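Local atomic coordinates of Beta/alpha-amylase (Paenibacillus polymyxa, PDB entry 3VOC), a protein that hydrolyses alpha-1,4-glucosidic linkages in starch, the family 14 beta-amylase domain described here removing maltose units from the non-reducing ends of the chains. Residues A[81-86]-A[91-96]; A[158-161]-A[166-169]; A[192-197]-A[210-215]. All coordinates share one frame; numbering follows the deposited sequence.

How the contacts relate
Contacts 1 and 2 belong to loops that follow two adjacent strands of the TIM barrel, 73-79 and 153-156. Their centres are about 13 Å apart and they touch. H81 CB packs on G159 O at 3.5 Å, and H81 NE2 lies 3.6 Å from S161 C. H81 probably binds substrate, as in related enzymes. E163, the predicted proton donor, lies among the four residues between the two segments of contact 2. These two contacts probably help to shape the active-site end of the barrel. Contact 3 is remote. Its centre is about 36 Å from that of contact 1 and about 26 Å from that of contact 2, and it joins outlying helices away from the annotated sites.

Contact 1: A[81-86]-A[91-96]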
loop_
_atom_site.group_PDB
_atom_site.type_symbol
_atom_site.label_atom_id
_atom_site.label_comp_id
_atom_site.label_asym_id
_atom_site.label_seq_id
_atom_site.Cartn_x
_atom_site.Cartn_y
_atom_site.Cartn_z
ATOM N N HIS A 81 8.190 1.191 5.227
ATOM C CA HIS A 81 8.167 2.434 4.475
ATOM C C HIS A 81 8.405 3.600 5.419
ATOM O O HIS A 81 8.346 3.438 6.638
ATOM C CB HIS A 81 6.861 2.590 3.673
ATOM C CG HIS A 81 5.615 2.541 4.504
ATOM N ND1 HIS A 81 5.013 1.360 4.876
ATOM C CD2 HIS A 81 4.831 3.532 4.992
ATOM C CE1 HIS A 81 3.925 1.624 5.577
ATOM N NE2 HIS A 81 3.794 2.936 5.663
ATOM N N LYS A 82 8.710 4.758 4.842
ATOM C CA LYS A 82 9.018 5.961 5.592
ATOM C C LYS A 82 7.735 6.712 5.913
ATOM O O LYS A 82 6.799 6.706 5.108
ATOM C CB LYS A 82 9.975 6.842 4.759
ATOM C CG LYS A 82 10.083 8.301 5.205
ATOM C CD LYS A 82 11.340 8.979 4.635
ATOM C CE LYS A 82 11.274 9.176 3.131
ATOM N NZ LYS A 82 12.420 10.030 2.654
ATOM N N CYS A 83 7.683 7.330 7.091
ATOM C CA CYS A 83 6.633 8.301 7.384
ATOM C C CYS A 83 7.234 9.696 7.268
ATOM O O CYS A 83 8.203 10.014 7.972
ATOM C CB CYS A 83 6.051 8.099 8.788
ATOM S SG CYS A 83 4.418 8.826 9.011
ATOM N N GLY A 84 6.676 10.516 6.379
ATOM C CA GLY A 84 7.121 11.910 6.227
ATOM C C GLY A 84 8.612 12.140 6.008
ATOM O O GLY A 84 9.194 11.617 5.061
ATOM N N GLY A 85 9.230 12.947 6.880
ATOM C CA GLY A 85 10.683 13.157 6.826
ATOM C C GLY A 85 11.099 14.405 6.068
ATOM O O GLY A 85 12.287 14.738 6.022
ATOM N N ASN A 86 10.122 15.071 5.458
ATOM C CA ASN A 86 10.323 16.371 4.818
ATOM C C ASN A 86 9.840 17.440 5.768
ATOM O O ASN A 86 8.839 17.253 6.442
ATOM C CB ASN A 86 9.553 16.465 3.496
ATOM C CG ASN A 86 9.897 15.329 2.538
ATOM O OD1 ASN A 86 11.007 15.265 2.012
ATOM N ND2 ASN A 86 8.948 14.423 2.321
ATOM N N CYS A 91 4.944 13.642 10.308
ATOM C CA CYS A 91 5.688 12.576 10.959
ATOM C C CYS A 91 7.107 12.578 10.415
ATOM O O CYS A 91 7.382 13.201 9.389
ATOM C CB CYS A 91 5.007 11.225 10.722
ATOM S SG CYS A 91 4.751 10.830 8.980
ATOM N N ASN A 92 8.010 11.908 11.121
ATOM C CA ASN A 92 9.377 11.775 10.655
ATOM C C ASN A 92 9.912 10.429 11.064
ATOM O O ASN A 92 10.571 10.305 12.096
ATOM C CB ASN A 92 10.263 12.894 11.201
ATOM C CG ASN A 92 11.653 12.867 10.607
ATOM O OD1 ASN A 92 11.975 11.998 9.772
ATOM N ND2 ASN A 92 12.501 13.816 11.031
ATOM N N ILE A 93 9.599 9.409 10.267
ATOM C CA ILE A 93 10.011 8.049 10.594
ATOM C C ILE A 93 10.658 7.439 9.349
ATOM O O ILE A 93 10.002 6.734 8.567
ATOM C CB ILE A 93 8.831 7.172 11.114
ATOM C CG1 ILE A 93 8.021 7.936 12.184
ATOM C CG2 ILE A 93 9.376 5.808 11.630
ATOM C CD1 ILE A 93 6.652 7.313 12.558
ATOM N N PRO A 94 11.956 7.713 9.163
ATOM C CA PRO A 94 12.638 7.255 7.958
ATOM C C PRO A 94 12.893 5.753 8.006
ATOM O O PRO A 94 12.716 5.124 9.052
ATOM C CB PRO A 94 13.954 8.062 7.975
ATOM C CG PRO A 94 14.225 8.285 9.446
ATOM C CD PRO A 94 12.857 8.444 10.080
ATOM N N LEU A 95 13.254 5.173 6.870
ATOM C CA LEU A 95 13.805 3.810 6.870
ATOM C C LEU A 95 15.038 3.754 7.782
ATOM O O LEU A 95 15.682 4.779 7.998
ATOM C CB LEU A 95 14.190 3.395 5.449
ATOM C CG LEU A 95 13.091 3.352 4.374
ATOM C CD1 LEU A 95 13.685 2.913 3.041
ATOM C CD2 LEU A 95 11.940 2.424 4.779
ATOM N N PRO A 96 15.373 2.561 8.329
ATOM C CA PRO A 96 16.588 2.438 9.138
ATOM C C PRO A 96 17.788 3.090 8.445
ATOM O O PRO A 96 18.075 2.794 7.273
ATOM C CB PRO A 96 16.768 0.924 9.243
ATOM C CG PRO A 96 15.338 0.403 9.259
ATOM C CD PRO A 96 14.652 1.273 8.220
HETATM O O HOH W 1 10.232 3.226 8.680
HETATM O O HOH W 2 9.829 15.480 8.640
#
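A small disulfide-closed beta hairpin, C83 and G84 against N92 and I93, stands in the loop after strand 73-79 of the TIM barrel. C83 and I93 form its antiparallel hydrogen-bonded pair. C83 N donates to I93 O at 2.8 Å, from above the carbonyl plane. I93 N returns a nearly straight bond of 2.8 Å to C83 O, in the carbonyl plane and on a lone pair. G84 and N92 make the next, non-hydrogen-bonded pair. Beyond it, G85 N reaches C91 O at 3.1 Å. G84 and G85 both have positive phi, a backbone shape that favours glycine. At the open end of the hairpin, water 1 donates to both H81 O and P94 O. L95 CD2 lies beside the H81 backbone. The H81 ring lies near D41, another probable substrate-binding residue, and its ND1 is hydrogen-bonded to S157 OG. K82 lays CB and CG along I93 O and P94 CA, while NZ is hydrogen-bonded to S119 OG. C83 and I93 share the sheet face that meets W43, with their CB atoms 3.7 Å apart. SG of C83 stands anti to its own N (chi1 -159°) and bonds to C91 SG at 2.0 Å, with chi3 -91°.

Contact 2: A[158-161]-A[166-169]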
loop_
_atom_site.group_PDB
_atom_site.type_symbol
_atom_site.label_atom_id
_atom_site.label_comp_id
_atom_site.label_asym_id
_atom_site.label_seq_id
_atom_site.Cartn_x
_atom_site.Cartn_y
_atom_site.Cartn_z
ATOM N N GLY A 158 3.787 -3.012 0.753
ATOM C CA GLY A 158 4.330 -3.259 -0.590
ATOM C C GLY A 158 5.075 -2.077 -1.191
ATOM O O GLY A 158 5.577 -2.168 -2.306
ATOM N N GLY A 159 5.136 -0.968 -0.464
ATOM C CA GLY A 159 5.819 0.238 -0.950
ATOM C C GLY A 159 5.402 1.486 -0.191
ATOM O O GLY A 159 4.937 1.392 0.960
ATOM N N PRO A 160 5.588 2.666 -0.813
ATOM C CA PRO A 160 5.302 3.945 -0.159
ATOM C C PRO A 160 3.919 3.955 0.469
ATOM O O PRO A 160 2.946 3.425 -0.107
ATOM C CB PRO A 160 5.370 4.958 -1.305
ATOM C CG PRO A 160 6.316 4.294 -2.336
ATOM C CD PRO A 160 6.014 2.842 -2.221
ATOM N N SER A 161 3.841 4.552 1.655
ATOM C CA SER A 161 2.576 4.634 2.416
ATOM C C SER A 161 1.880 3.293 2.642
ATOM O O SER A 161 0.657 3.245 2.786
ATOM C CB SER A 161 1.613 5.651 1.773
ATOM O OG SER A 161 2.146 6.965 1.887
ATOM N N TYR A 166 4.532 2.527 -6.941
ATOM C CA TYR A 166 5.686 3.412 -7.014
ATOM C C TYR A 166 5.394 4.698 -6.262
ATOM O O TYR A 166 4.233 5.014 -6.060
ATOM C CB TYR A 166 5.988 3.745 -8.467
ATOM C CG TYR A 166 6.529 2.557 -9.232
ATOM C CD1 TYR A 166 7.897 2.254 -9.200
ATOM C CD2 TYR A 166 5.683 1.749 -9.995
ATOM C CE1 TYR A 166 8.416 1.167 -9.892
ATOM C CE2 TYR A 166 6.186 0.642 -10.693
ATOM C CZ TYR A 166 7.563 0.367 -10.639
ATOM O OH TYR A 166 8.093 -0.700 -11.339
ATOM N N PRO A 167 6.440 5.449 -5.855
ATOM C CA PRO A 167 6.238 6.722 -5.162
ATOM C C PRO A 167 5.935 7.846 -6.169
ATOM O O PRO A 167 6.673 8.835 -6.268
ATOM C CB PRO A 167 7.581 6.956 -4.483
ATOM C CG PRO A 167 8.578 6.356 -5.458
ATOM C CD PRO A 167 7.874 5.084 -5.917
ATOM N N SER A 168 4.838 7.682 -6.888
ATOM C CA SER A 168 4.591 8.434 -8.112
ATOM C C SER A 168 4.063 9.837 -7.860
ATOM O O SER A 168 4.204 10.702 -8.721
ATOM C CB SER A 168 3.607 7.665 -8.990
ATOM O OG SER A 168 2.421 7.395 -8.261
ATOM N N TYR A 169 3.436 10.045 -6.706
ATOM C CA TYR A 169 2.942 11.373 -6.341
ATOM C C TYR A 169 3.508 11.771 -4.971
ATOM O O TYR A 169 3.307 11.076 -3.969
ATOM C CB TYR A 169 1.399 11.437 -6.416
ATOM C CG TYR A 169 0.666 10.676 -5.313
ATOM C CD1 TYR A 169 0.416 9.297 -5.408
ATOM C CD2 TYR A 169 0.224 11.350 -4.173
ATOM C CE1 TYR A 169 -0.255 8.615 -4.367
ATOM C CE2 TYR A 169 -0.439 10.695 -3.155
ATOM C CZ TYR A 169 -0.679 9.337 -3.252
ATOM O OH TYR A 169 -1.345 8.735 -2.214
#
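Y166 OH is hydrogen-bonded to Y249 O, and the Y166 ring stacks on that of Y249, which fixes this end of segment 166-169 on helix 240-268. The contact itself is apolar and buried, and P160 and P167 are its main touching pair. S168 N gives Y166 O a weak hydrogen bond of 2.9 Å. This closes an inverse gamma turn with P167 at its centre, and the turn presents the P167 ring to P160. P160 CG points onto the face of the P167 ring, nearly over its middle. It sits 3.6 Å from P167 CB and 3.7 Å from P167 N. P167 CD is a little farther, at 4.0 Å from the same CG. The mean planes of the two rings are close to perpendicular, so the P160 ring stands on its CG corner against the P167 face. P160 CG also approaches Y166 C at 4.1 Å. E120, from another loop, packs against both prolines. The P160 side chain is about 6 Å from that of E163, the predicted proton donor, and about 6 Å from that of H81. The arrangement belongs to the long loop after strand 153-156, which carries the probable catalytic acid of this family 14 TIM barrel.

Contact 3: A[192-197]-A[210-215]; sequences NAFRTA and AAWGTK
F194 and W212 make the contact between helix 188-202 and the end of helix 205-212. Along the first segment, N192 comes first and its carbonyl is gripped twice. T196 N and T196 OG1 each lie 2.8 Å from N192 O and reach it from opposite faces of its plane. N192 OD1 meets R195 NH1 at 2.9 Å, lying in the guanidinium plane. The A193 side chain touches W248, as does that of A197 one turn later. F194 follows. With chi1 at 180° its ring lies opposite its own backbone N and reaches W212. F194 CZ lies 3.8 Å from W212 CH2 and 4.0 Å from W212 CZ2. The side chains approach from opposite directions. Their planes are only 21° apart, but the contact is confined to F194 CZ and CE2 against W212 CH2 and CZ2, with the rings barely overlapping. The centroids of the F194 ring and the six-membered ring of W212 are 6.0 Å apart. R195 NE is hydrogen-bonded to I222 O, and I222 touches both F194 and W212. W212 is the last helical residue, and G213 breaks the helix with positive phi. Helix 240-268 runs past both aromatics: W248 and Y241 pack on F194, Y241 stands edge-to-face with W212, and D244 takes the W212 NE1 bond.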
loop_
_atom_site.group_PDB
_atom_site.type_symbol
_atom_site.label_atom_id
_atom_site.label_comp_id
_atom_site.label_asym_id
_atom_site.label_seq_id
_atom_site.Cartn_x
_atom_site.Cartn_y
_atom_site.Cartn_z
ATOM N N ASN A 192 18.306 0.070 -16.611
ATOM C CA ASN A 192 18.982 -1.159 -17.012
ATOM C C ASN A 192 18.122 -2.413 -16.853
ATOM O O ASN A 192 18.188 -3.337 -17.674
ATOM C CB ASN A 192 20.323 -1.278 -16.292
ATOM C CG ASN A 192 21.404 -0.429 -16.965
ATOM O OD1 ASN A 192 21.394 -0.250 -18.193
ATOM N ND2 ASN A 192 22.336 0.085 -16.178
ATOM N N ALA A 193 17.287 -2.434 -15.821
ATOM C CA ALA A 193 16.373 -3.552 -15.628
ATOM C C ALA A 193 15.361 -3.620 -16.770
ATOM O O ALA A 193 15.032 -4.704 -17.237
ATOM C CB ALA A 193 15.665 -3.452 -14.282
ATOM N N PHE A 194 14.879 -2.462 -17.227
ATOM C CA PHE A 194 13.968 -2.428 -18.380
ATOM C C PHE A 194 14.681 -2.882 -19.657
ATOM O O PHE A 194 14.122 -3.660 -20.429
ATOM C CB PHE A 194 13.351 -1.022 -18.554
ATOM C CG PHE A 194 12.383 -0.889 -19.739
ATOM C CD1 PHE A 194 11.334 -1.797 -19.925
ATOM C CD2 PHE A 194 12.513 0.176 -20.641
ATOM C CE1 PHE A 194 10.441 -1.655 -20.990
ATOM C CE2 PHE A 194 11.611 0.335 -21.723
ATOM C CZ PHE A 194 10.578 -0.581 -21.895
ATOM N N ARG A 195 15.909 -2.402 -19.881
ATOM C CA ARG A 195 16.683 -2.835 -21.050
ATOM C C ARG A 195 16.871 -4.358 -21.028
ATOM O O ARG A 195 16.610 -5.051 -22.023
ATOM C CB ARG A 195 18.055 -2.131 -21.090
ATOM C CG ARG A 195 17.976 -0.666 -21.422
ATOM C CD ARG A 195 19.262 0.087 -21.084
ATOM N NE ARG A 195 18.992 1.520 -21.190
ATOM C CZ ARG A 195 19.544 2.471 -20.445
ATOM N NH1 ARG A 195 20.430 2.162 -19.500
ATOM N NH2 ARG A 195 19.189 3.742 -20.650
ATOM N N THR A 196 17.321 -4.874 -19.887
ATOM C CA THR A 196 17.547 -6.309 -19.716
ATOM C C THR A 196 16.248 -7.094 -19.928
ATOM O O THR A 196 16.237 -8.125 -20.620
ATOM C CB THR A 196 18.175 -6.618 -18.339
ATOM O OG1 THR A 196 19.357 -5.840 -18.182
ATOM C CG2 THR A 196 18.554 -8.088 -18.216
ATOM N N ALA A 197 15.154 -6.600 -19.358
ATOM C CA ALA A 197 13.853 -7.243 -19.547
ATOM C C ALA A 197 13.466 -7.315 -21.034
ATOM O O ALA A 197 12.912 -8.333 -21.492
ATOM C CB ALA A 197 12.772 -6.517 -18.750
ATOM N N ALA A 210 12.359 -4.660 -34.053
ATOM C CA ALA A 210 11.332 -5.363 -34.844
ATOM C C ALA A 210 9.958 -5.286 -34.175
ATOM O O ALA A 210 8.937 -5.091 -34.839
ATOM C CB ALA A 210 11.734 -6.830 -35.078
ATOM N N ALA A 211 9.943 -5.419 -32.848
ATOM C CA ALA A 211 8.692 -5.404 -32.089
ATOM C C ALA A 211 8.132 -4.004 -31.914
ATOM O O ALA A 211 6.899 -3.828 -31.856
ATOM C CB ALA A 211 8.895 -6.039 -30.724
ATOM N N TRP A 212 9.016 -3.015 -31.798
ATOM C CA TRP A 212 8.568 -1.668 -31.471
ATOM C C TRP A 212 8.479 -0.701 -32.649
ATOM O O TRP A 212 7.876 0.353 -32.518
ATOM C CB TRP A 212 9.487 -1.034 -30.442
ATOM C CG TRP A 212 9.416 -1.607 -29.071
ATOM C CD1 TRP A 212 8.513 -2.517 -28.582
ATOM C CD2 TRP A 212 10.279 -1.270 -27.988
ATOM N NE1 TRP A 212 8.781 -2.774 -27.247
ATOM C CE2 TRP A 212 9.856 -2.019 -26.861
ATOM C CE3 TRP A 212 11.365 -0.399 -27.856
ATOM C CZ2 TRP A 212 10.498 -1.933 -25.617
ATOM C CZ3 TRP A 212 12.016 -0.326 -26.622
ATOM C CH2 TRP A 212 11.574 -1.087 -25.521
ATOM N N GLY A 213 9.107 -1.044 -33.769
ATOM C CA GLY A 213 9.141 -0.142 -34.944
ATOM C C GLY A 213 10.205 0.926 -34.802
ATOM O O GLY A 213 10.206 1.934 -35.515
ATOM N N THR A 214 11.134 0.699 -33.885
ATOM C CA THR A 214 12.151 1.678 -33.566
ATOM C C THR A 214 13.409 1.420 -34.400
ATOM O O THR A 214 13.488 0.401 -35.089
ATOM C CB THR A 214 12.466 1.622 -32.060
ATOM O OG1 THR A 214 12.670 0.258 -31.692
ATOM C CG2 THR A 214 11.275 2.183 -31.246
ATOM N N LYS A 215 14.374 2.337 -34.327
ATOM C CA LYS A 215 15.618 2.233 -35.100
ATOM C C LYS A 215 16.843 2.375 -34.208
ATOM O O LYS A 215 17.852 2.939 -34.634
ATOM C CB LYS A 215 15.708 3.310 -36.204
ATOM C CG LYS A 215 14.431 3.646 -36.948
ATOM C CD LYS A 215 14.053 2.586 -37.952
ATOM C CE LYS A 215 12.982 3.132 -38.900
ATOM N NZ LYS A 215 12.340 2.039 -39.643
#